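Long-range contacts in hypothetical protein EF2904 (Enterococcus faecalis, PDB 2AZ4), which is of unknown function but carries a two-zinc site in a metallo-beta-lactamase fold and may, like related proteins, bind RNA and act as an exonuclease: residues Y67-L71 against S133-E137; M118-S122 against L288-V292; G146-N150 against E161-V165. All coordinates share one frame; numbering follows the deposited sequence.

The three contacts differ in depth and in chemistry. Contact 1 joins two loops near the surface, away from the zinc site. It rests on an arginine, an aromatic ring and bridging waters. Contact 2 pairs helices 114-123 and 283-293. Its centre is apolar, with a glutamate and one water at its outer side. Contact 3 links the ends of strands 145-147 and 158-164, which belong to different sheets. It has a direct backbone hydrogen bond, lacking in the other two. All three are partly buried. Contacts 2 and 3 have centres about 17 Å apart, and helix 114-123 precedes strand 145-147 in the chain. Contact 1 lies farthest out, its centre about 24 Å from the centre of the chain.

Contact 1: Y67-L71 against S133-E137; sequences YDPRL and SPFEE
Arg-70 and Phe-135 lie side by side, running opposite ways. Arg-70 CB makes a CH-pi contact over one face of the ring, 3.9 Å from the Phe-135 centroid, over the part near CZ and CE2. A bend at chi3 (-68°) brings the head group back over the same side of the ring, toward Phe-135 CB. NE and CZ pass close to Phe-135 CD2, which sits over the centre of one guanidinium face. Arg-70 NH1 reaches on to Phe-135 CB, at 3.6 Å. The guanidinium and ring planes are tilted 29° apart. Closest across the segments are Arg-70 O and Phe-135 CZ, 3.2 Å apart.

Arg-70 NE and NH2 grip Asp-68 side-on. The shortest bond of this salt bridge is Arg-70 NH2 to Asp-68 OD2, 2.7 Å. Asp-68 OD1 also takes the backbone N of Arg-70, from above the carboxylate plane, and closes an Asx turn.

Leu-71 CD2 fits against Pro-134 CD and Phe-135 CE2, 3.7 Å from each. Pro-134 CB lies over the other face of the Phe-135 ring. Ser-133 to Glu-136 form a type I turn, where Ser-133 OG accepts from Phe-135 N, an ST turn. The first loop lies between helix 51-56 and strand 85-89, the second between helix 114-123 and strand 145-147, away from the zinc site.

No direct hydrogen bond crosses between the segments. Water 1 donates to Asp-68 OD2 and accepts from Ser-133 OG. Waters 2 and 3 join Arg-70 NH2 and NH1 to Glu-136 OE1. Glu-136 OE2 stays 4.1 Å from Arg-70 NH2, beyond a salt bridge. The arginine charge is probably balanced mainly by Asp-68, whose side-on grip fixes the guanidinium's orientation beside the Phe-135 ring, while water carries the polar links between the loops.

Contact 2: M118-S122 against L288-V292; sequences MILNS and LLLEV
Residues 118-122 and 288-292 are helical and run nearly antiparallel, at 158°, with their axes 10.6 Å apart. Leu-288 packs against Ile-119 and Ser-122. Its fork meets Ile-119 CD1, with Leu-288 CD1 and CD2 each 3.8 Å from that methyl. Ile-119 CB points away from the other helix, but the turn at chi2 (-49°) brings CD1 back to it. Leu-288 CD1 also touches Ser-122 CB, at 3.8 Å. Val-292 CG2 lies between Met-118 SD, 4.0 Å away, and Ile-119 CD1.

Met-118 is extended beyond CG and crosses Glu-291 at a slant. Glu-291 OE2 rests against Met-118 CG at 3.4 Å. Water 4 donates to Glu-291 OE1 (2.6 Å) and to Met-118 O (2.7 Å). That carbonyl also accepts the helix bond from Ser-122 N. The polar link therefore runs along the outer side of an apolar core.

Helix 114-123 follows strand 110-113 of the metallo-beta-lactamase part. The side chain of Ile-119 is about 7 Å from that of His-94, a zinc ligand. Helix 283-293 follows strand 278-282 of the six-stranded parallel sheet, a region consistent with a beta-CASP domain. The contact thus joins these two parts, and Val-265 of helix 265-274 touches both Ile-119 and Leu-288.

Contact 3: G146-N150 against E161-V165; sequences GLNKN and EIVPV
Lys-149 lays its aliphatic chain across the ring of Pro-164, at about a right angle. With the chain extended beyond CG, CD and CE also stay near the ring. Lys-149 CG is 3.8 Å from Pro-164 CG, and Lys-149 CE is 3.9 Å from Pro-164 CB.

Asn-150 makes the direct hydrogen bond between the segments. Its backbone N donates to Ile-162 O at 2.8 Å. The bond is bent at the hydrogen (130°), though the donor lies nearly in line with the carbonyl. Asn-150 has a left-handed backbone conformation here. Its OD1 packs at 3.6 Å from Pro-164 CD and at 3.8 Å from Val-163 CG1.

Glu-161 extends past Asn-150. Glu-161 OE2 is 3.6 Å from Asn-150 CB, and the carboxylate is almost perpendicular to the amide (84°). On the inner side Leu-147 CD1 meets Ile-162 CG2 at 3.9 Å.

Strand 145-147 is at the edge of one sheet of the metallo-beta-lactamase sandwich, and strand 158-164 is in the other. The chemistry is accordingly mixed. Apolar branches meet between the sheets. A bent backbone bond, with a second between Ile-162 and Asp-151, ties the loop after strand 145-147 to strand 158-164. Glu-161 is held in a salt bridge by Lys-206 of helix 197-207, whereas Lys-149 has only a weak, long ion pair with Glu-199.

Contact 1: Y67-L71 against S133-E137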
loop_
_atom_site.group_PDB
_atom_site.type_symbol
_atom_site.label_atom_id
_atom_site.label_comp_id
_atom_site.label_asym_id
_atom_site.label_seq_id
_atom_site.Cartn_x
_atom_site.Cartn_y
_atom_site.Cartn_z
ATOM N N TYR A 67 -11.186 12.647 15.054
ATOM C CA TYR A 67 -12.165 11.685 14.544
ATOM C C TYR A 67 -13.492 12.400 14.284
ATOM O O TYR A 67 -13.773 13.416 14.911
ATOM C CB TYR A 67 -12.360 10.489 15.479
ATOM C CG TYR A 67 -11.133 9.622 15.659
ATOM C CD1 TYR A 67 -10.527 8.982 14.562
ATOM C CD2 TYR A 67 -10.583 9.425 16.916
ATOM C CE1 TYR A 67 -9.406 8.192 14.737
ATOM C CE2 TYR A 67 -9.450 8.628 17.096
ATOM C CZ TYR A 67 -8.876 8.017 16.012
ATOM O OH TYR A 67 -7.771 7.211 16.191
ATOM N N ASP A 68 -14.265 11.891 13.326
ATOM C CA ASP A 68 -15.566 12.459 12.950
ATOM C C ASP A 68 -16.389 12.572 14.233
ATOM O O ASP A 68 -16.664 11.566 14.853
ATOM C CB ASP A 68 -16.222 11.509 11.935
ATOM C CG ASP A 68 -17.587 12.005 11.396
ATOM O OD1 ASP A 68 -18.147 13.001 11.896
ATOM O OD2 ASP A 68 -18.094 11.360 10.444
ATOM N N PRO A 69 -16.773 13.796 14.641
ATOM C CA PRO A 69 -17.539 13.951 15.888
ATOM C C PRO A 69 -18.828 13.129 15.952
ATOM O O PRO A 69 -19.241 12.726 17.044
ATOM C CB PRO A 69 -17.919 15.437 15.892
ATOM C CG PRO A 69 -17.635 15.931 14.542
ATOM C CD PRO A 69 -16.542 15.090 13.987
ATOM N N ARG A 70 -19.451 12.882 14.795
ATOM C CA ARG A 70 -20.719 12.154 14.738
ATOM C C ARG A 70 -20.585 10.727 15.279
ATOM O O ARG A 70 -21.572 10.098 15.648
ATOM C CB ARG A 70 -21.259 12.133 13.301
ATOM C CG ARG A 70 -21.434 13.528 12.653
ATOM C CD ARG A 70 -21.860 13.375 11.204
ATOM N NE ARG A 70 -20.778 12.798 10.397
ATOM C CZ ARG A 70 -20.893 12.466 9.122
ATOM N NH1 ARG A 70 -22.049 12.632 8.493
ATOM N NH2 ARG A 70 -19.852 11.967 8.470
ATOM N N LEU A 71 -19.363 10.214 15.314
ATOM C CA LEU A 71 -19.108 8.880 15.864
ATOM C C LEU A 71 -19.365 8.830 17.375
ATOM O O LEU A 71 -19.546 7.751 17.950
ATOM C CB LEU A 71 -17.666 8.428 15.562
ATOM C CG LEU A 71 -17.269 8.201 14.093
ATOM C CD1 LEU A 71 -15.737 8.024 13.959
ATOM C CD2 LEU A 71 -18.015 7.012 13.483
ATOM N N SER A 133 -18.071 4.582 6.848
ATOM C CA SER A 133 -18.639 5.540 7.760
ATOM C C SER A 133 -20.062 5.076 8.096
ATOM O O SER A 133 -20.824 4.769 7.181
ATOM C CB SER A 133 -18.726 6.911 7.106
ATOM O OG SER A 133 -19.410 7.794 7.983
ATOM N N PRO A 134 -20.454 5.079 9.386
ATOM C CA PRO A 134 -21.847 4.661 9.683
ATOM C C PRO A 134 -22.890 5.665 9.167
ATOM O O PRO A 134 -24.101 5.401 9.255
ATOM C CB PRO A 134 -21.881 4.592 11.220
ATOM C CG PRO A 134 -20.461 4.737 11.670
ATOM C CD PRO A 134 -19.732 5.467 10.611
ATOM N N PHE A 135 -22.427 6.786 8.611
ATOM C CA PHE A 135 -23.319 7.841 8.112
ATOM C C PHE A 135 -23.382 7.938 6.600
ATOM O O PHE A 135 -23.918 8.897 6.052
ATOM C CB PHE A 135 -22.937 9.176 8.752
ATOM C CG PHE A 135 -22.586 9.032 10.193
ATOM C CD1 PHE A 135 -23.586 8.876 11.143
ATOM C CD2 PHE A 135 -21.259 8.953 10.590
ATOM C CE1 PHE A 135 -23.266 8.685 12.487
ATOM C CE2 PHE A 135 -20.933 8.762 11.924
ATOM C CZ PHE A 135 -21.937 8.633 12.871
ATOM N N GLU A 136 -22.868 6.920 5.919
ATOM C CA GLU A 136 -22.908 6.877 4.467
ATOM C C GLU A 136 -23.099 5.446 3.968
ATOM O O GLU A 136 -23.090 4.508 4.763
ATOM C CB GLU A 136 -21.635 7.493 3.882
ATOM C CG GLU A 136 -21.871 8.874 3.271
ATOM C CD GLU A 136 -21.503 9.968 4.205
ATOM O OE1 GLU A 136 -21.655 11.140 3.834
ATOM O OE2 GLU A 136 -21.057 9.657 5.328
ATOM N N GLU A 137 -23.261 5.293 2.652
ATOM C CA GLU A 137 -23.363 3.990 2.014
ATOM C C GLU A 137 -22.093 3.203 2.294
ATOM O O GLU A 137 -21.025 3.801 2.510
ATOM C CB GLU A 137 -23.577 4.159 0.504
ATOM C CG GLU A 137 -24.747 3.360 -0.064
ATOM C CD GLU A 137 -26.098 3.908 0.384
ATOM O OE1 GLU A 137 -26.589 4.864 -0.251
ATOM O OE2 GLU A 137 -26.669 3.379 1.366
HETATM O O HOH W 1 -17.613 8.954 9.766
HETATM O O HOH W 2 -19.313 12.412 5.566
HETATM O O HOH W 3 -22.946 12.401 5.762
#

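Contact 2: M118-S122 against L288-V292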
loop_
_atom_site.group_PDB
_atom_site.type_symbol
_atom_site.label_atom_id
_atom_site.label_comp_id
_atom_site.label_asym_id
_atom_site.label_seq_id
_atom_site.Cartn_x
_atom_site.Cartn_y
_atom_site.Cartn_z
ATOM N N MET A 118 -7.364 7.645 -6.723
ATOM C CA MET A 118 -7.945 6.751 -7.734
ATOM C C MET A 118 -7.934 5.289 -7.294
ATOM O O MET A 118 -8.968 4.611 -7.364
ATOM C CB MET A 118 -7.188 6.833 -9.069
ATOM C CG MET A 118 -7.352 8.140 -9.803
ATOM S SD MET A 118 -6.373 8.337 -11.326
ATOM C CE MET A 118 -7.436 9.610 -11.872
ATOM N N ILE A 119 -6.742 4.797 -6.924
ATOM C CA ILE A 119 -6.549 3.416 -6.436
ATOM C C ILE A 119 -7.521 3.062 -5.303
ATOM O O ILE A 119 -8.240 2.064 -5.358
ATOM C CB ILE A 119 -5.049 3.178 -6.002
ATOM C CG1 ILE A 119 -4.088 3.308 -7.194
ATOM C CG2 ILE A 119 -4.834 1.820 -5.314
ATOM C CD1 ILE A 119 -4.514 2.525 -8.406
ATOM N N LEU A 120 -7.547 3.908 -4.284
ATOM C CA LEU A 120 -8.291 3.660 -3.070
ATOM C C LEU A 120 -9.778 3.567 -3.376
ATOM O O LEU A 120 -10.465 2.652 -2.894
ATOM C CB LEU A 120 -8.027 4.810 -2.103
ATOM C CG LEU A 120 -7.940 4.650 -0.593
ATOM C CD1 LEU A 120 -7.487 3.248 -0.122
ATOM C CD2 LEU A 120 -7.017 5.741 -0.069
ATOM N N ASN A 121 -10.268 4.503 -4.190
ATOM C CA ASN A 121 -11.683 4.536 -4.531
ATOM C C ASN A 121 -12.106 3.260 -5.281
ATOM O O ASN A 121 -13.239 2.812 -5.156
ATOM C CB ASN A 121 -12.031 5.802 -5.319
ATOM C CG ASN A 121 -12.410 6.952 -4.417
ATOM O OD1 ASN A 121 -11.611 7.827 -4.150
ATOM N ND2 ASN A 121 -13.624 6.928 -3.908
ATOM N N SER A 122 -11.173 2.683 -6.035
ATOM C CA SER A 122 -11.376 1.407 -6.715
ATOM C C SER A 122 -11.249 0.219 -5.754
ATOM O O SER A 122 -12.106 -0.675 -5.752
ATOM C CB SER A 122 -10.373 1.265 -7.859
ATOM O OG SER A 122 -10.454 -0.011 -8.456
ATOM N N LEU A 288 -9.769 0.371 -13.800
ATOM C CA LEU A 288 -8.715 1.073 -13.048
ATOM C C LEU A 288 -7.541 1.454 -13.960
ATOM O O LEU A 288 -7.011 2.568 -13.905
ATOM C CB LEU A 288 -8.194 0.197 -11.889
ATOM C CG LEU A 288 -7.191 0.860 -10.918
ATOM C CD1 LEU A 288 -7.696 2.231 -10.379
ATOM C CD2 LEU A 288 -6.863 -0.107 -9.771
ATOM N N LEU A 289 -7.131 0.508 -14.792
ATOM C CA LEU A 289 -6.047 0.749 -15.736
ATOM C C LEU A 289 -6.370 1.881 -16.695
ATOM O O LEU A 289 -5.492 2.704 -17.056
ATOM C CB LEU A 289 -5.815 -0.507 -16.546
ATOM C CG LEU A 289 -4.514 -0.519 -17.309
ATOM C CD1 LEU A 289 -3.384 -0.855 -16.364
ATOM C CD2 LEU A 289 -4.625 -1.570 -18.364
ATOM N N LEU A 290 -7.623 1.902 -17.131
ATOM C CA LEU A 290 -8.106 2.915 -18.055
ATOM C C LEU A 290 -8.096 4.252 -17.328
ATOM O O LEU A 290 -7.640 5.243 -17.868
ATOM C CB LEU A 290 -9.516 2.573 -18.563
ATOM C CG LEU A 290 -10.261 3.605 -19.434
ATOM C CD1 LEU A 290 -9.474 3.950 -20.717
ATOM C CD2 LEU A 290 -11.664 3.105 -19.772
ATOM N N GLU A 291 -8.557 4.255 -16.083
ATOM C CA GLU A 291 -8.642 5.487 -15.309
ATOM C C GLU A 291 -7.265 6.112 -15.034
ATOM O O GLU A 291 -7.066 7.309 -15.244
ATOM C CB GLU A 291 -9.380 5.234 -13.991
ATOM C CG GLU A 291 -9.647 6.519 -13.238
ATOM C CD GLU A 291 -10.212 6.279 -11.865
ATOM O OE1 GLU A 291 -10.495 5.107 -11.546
ATOM O OE2 GLU A 291 -10.363 7.264 -11.102
ATOM N N VAL A 292 -6.319 5.279 -14.600
ATOM C CA VAL A 292 -4.971 5.704 -14.229
ATOM C C VAL A 292 -4.042 5.990 -15.432
ATOM O O VAL A 292 -3.316 6.985 -15.433
ATOM C CB VAL A 292 -4.321 4.655 -13.244
ATOM C CG1 VAL A 292 -2.866 4.976 -12.973
ATOM C CG2 VAL A 292 -5.074 4.630 -11.921
HETATM O O HOH W 4 -11.065 4.902 -9.000
#

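Contact 3: G146-N150 against E161-V165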
loop_
_atom_site.group_PDB
_atom_site.type_symbol
_atom_site.label_atom_id
_atom_site.label_comp_id
_atom_site.label_asym_id
_atom_site.label_seq_id
_atom_site.Cartn_x
_atom_site.Cartn_y
_atom_site.Cartn_z
ATOM N N GLY A 146 -6.497 15.179 -4.149
ATOM C CA GLY A 146 -5.479 14.555 -4.986
ATOM C C GLY A 146 -4.484 15.625 -5.414
ATOM O O GLY A 146 -4.880 16.681 -5.952
ATOM N N LEU A 147 -3.205 15.363 -5.134
ATOM C CA LEU A 147 -2.104 16.284 -5.424
ATOM C C LEU A 147 -1.177 15.720 -6.507
ATOM O O LEU A 147 -1.248 14.542 -6.846
ATOM C CB LEU A 147 -1.271 16.531 -4.146
ATOM C CG LEU A 147 -2.009 17.130 -2.951
ATOM C CD1 LEU A 147 -1.037 17.194 -1.752
ATOM C CD2 LEU A 147 -2.600 18.540 -3.306
ATOM N N ASN A 148 -0.339 16.595 -7.050
ATOM C CA ASN A 148 0.644 16.265 -8.049
ATOM C C ASN A 148 1.982 15.988 -7.379
ATOM O O ASN A 148 2.224 16.379 -6.244
ATOM C CB ASN A 148 0.784 17.436 -9.056
ATOM C CG ASN A 148 -0.526 17.770 -9.746
ATOM O OD1 ASN A 148 -0.977 18.925 -9.746
ATOM N ND2 ASN A 148 -1.141 16.768 -10.339
ATOM N N LYS A 149 2.862 15.304 -8.075
ATOM C CA LYS A 149 4.165 15.035 -7.508
ATOM C C LYS A 149 4.886 16.321 -7.071
ATOM O O LYS A 149 4.859 17.350 -7.767
ATOM C CB LYS A 149 4.992 14.231 -8.500
ATOM C CG LYS A 149 4.376 12.863 -8.796
ATOM C CD LYS A 149 4.994 12.289 -10.063
ATOM C CE LYS A 149 4.884 10.786 -10.086
ATOM N NZ LYS A 149 5.390 10.306 -11.385
ATOM N N ASN A 150 5.503 16.238 -5.901
ATOM C CA ASN A 150 6.296 17.321 -5.304
ATOM C C ASN A 150 5.500 18.578 -4.928
ATOM O O ASN A 150 6.093 19.638 -4.726
ATOM C CB ASN A 150 7.509 17.676 -6.174
ATOM C CG ASN A 150 8.310 16.448 -6.604
ATOM O OD1 ASN A 150 8.832 15.708 -5.782
ATOM N ND2 ASN A 150 8.408 16.239 -7.898
ATOM N N GLU A 161 5.971 18.677 1.754
ATOM C CA GLU A 161 6.164 18.312 0.363
ATOM C C GLU A 161 5.875 16.829 0.176
ATOM O O GLU A 161 6.426 15.980 0.897
ATOM C CB GLU A 161 7.583 18.619 -0.115
ATOM C CG GLU A 161 7.734 18.503 -1.662
ATOM C CD GLU A 161 9.098 18.950 -2.167
ATOM O OE1 GLU A 161 9.786 19.678 -1.426
ATOM O OE2 GLU A 161 9.480 18.582 -3.313
ATOM N N ILE A 162 5.018 16.516 -0.800
ATOM C CA ILE A 162 4.643 15.127 -1.063
ATOM C C ILE A 162 5.424 14.600 -2.265
ATOM O O ILE A 162 5.258 15.045 -3.397
ATOM C CB ILE A 162 3.106 14.955 -1.191
ATOM C CG1 ILE A 162 2.729 13.483 -1.337
ATOM C CG2 ILE A 162 2.544 15.819 -2.316
ATOM C CD1 ILE A 162 1.283 13.180 -0.897
ATOM N N VAL A 163 6.279 13.635 -2.011
ATOM C CA VAL A 163 7.297 13.286 -2.987
ATOM C C VAL A 163 7.063 11.846 -3.382
ATOM O O VAL A 163 6.984 11.018 -2.498
ATOM C CB VAL A 163 8.713 13.412 -2.331
ATOM C CG1 VAL A 163 9.810 12.961 -3.298
ATOM C CG2 VAL A 163 8.978 14.879 -1.862
ATOM N N PRO A 164 7.009 11.541 -4.695
ATOM C CA PRO A 164 6.785 10.172 -5.174
ATOM C C PRO A 164 7.956 9.268 -4.838
ATOM O O PRO A 164 9.138 9.681 -4.910
ATOM C CB PRO A 164 6.653 10.338 -6.689
ATOM C CG PRO A 164 7.472 11.591 -6.989
ATOM C CD PRO A 164 7.158 12.486 -5.823
ATOM N N VAL A 165 7.619 8.045 -4.479
ATOM C CA VAL A 165 8.585 7.071 -4.084
ATOM C C VAL A 165 8.207 5.738 -4.738
ATOM O O VAL A 165 7.032 5.501 -4.988
ATOM C CB VAL A 165 8.594 7.075 -2.550
ATOM C CG1 VAL A 165 8.009 5.826 -1.931
ATOM C CG2 VAL A 165 9.906 7.614 -2.002
#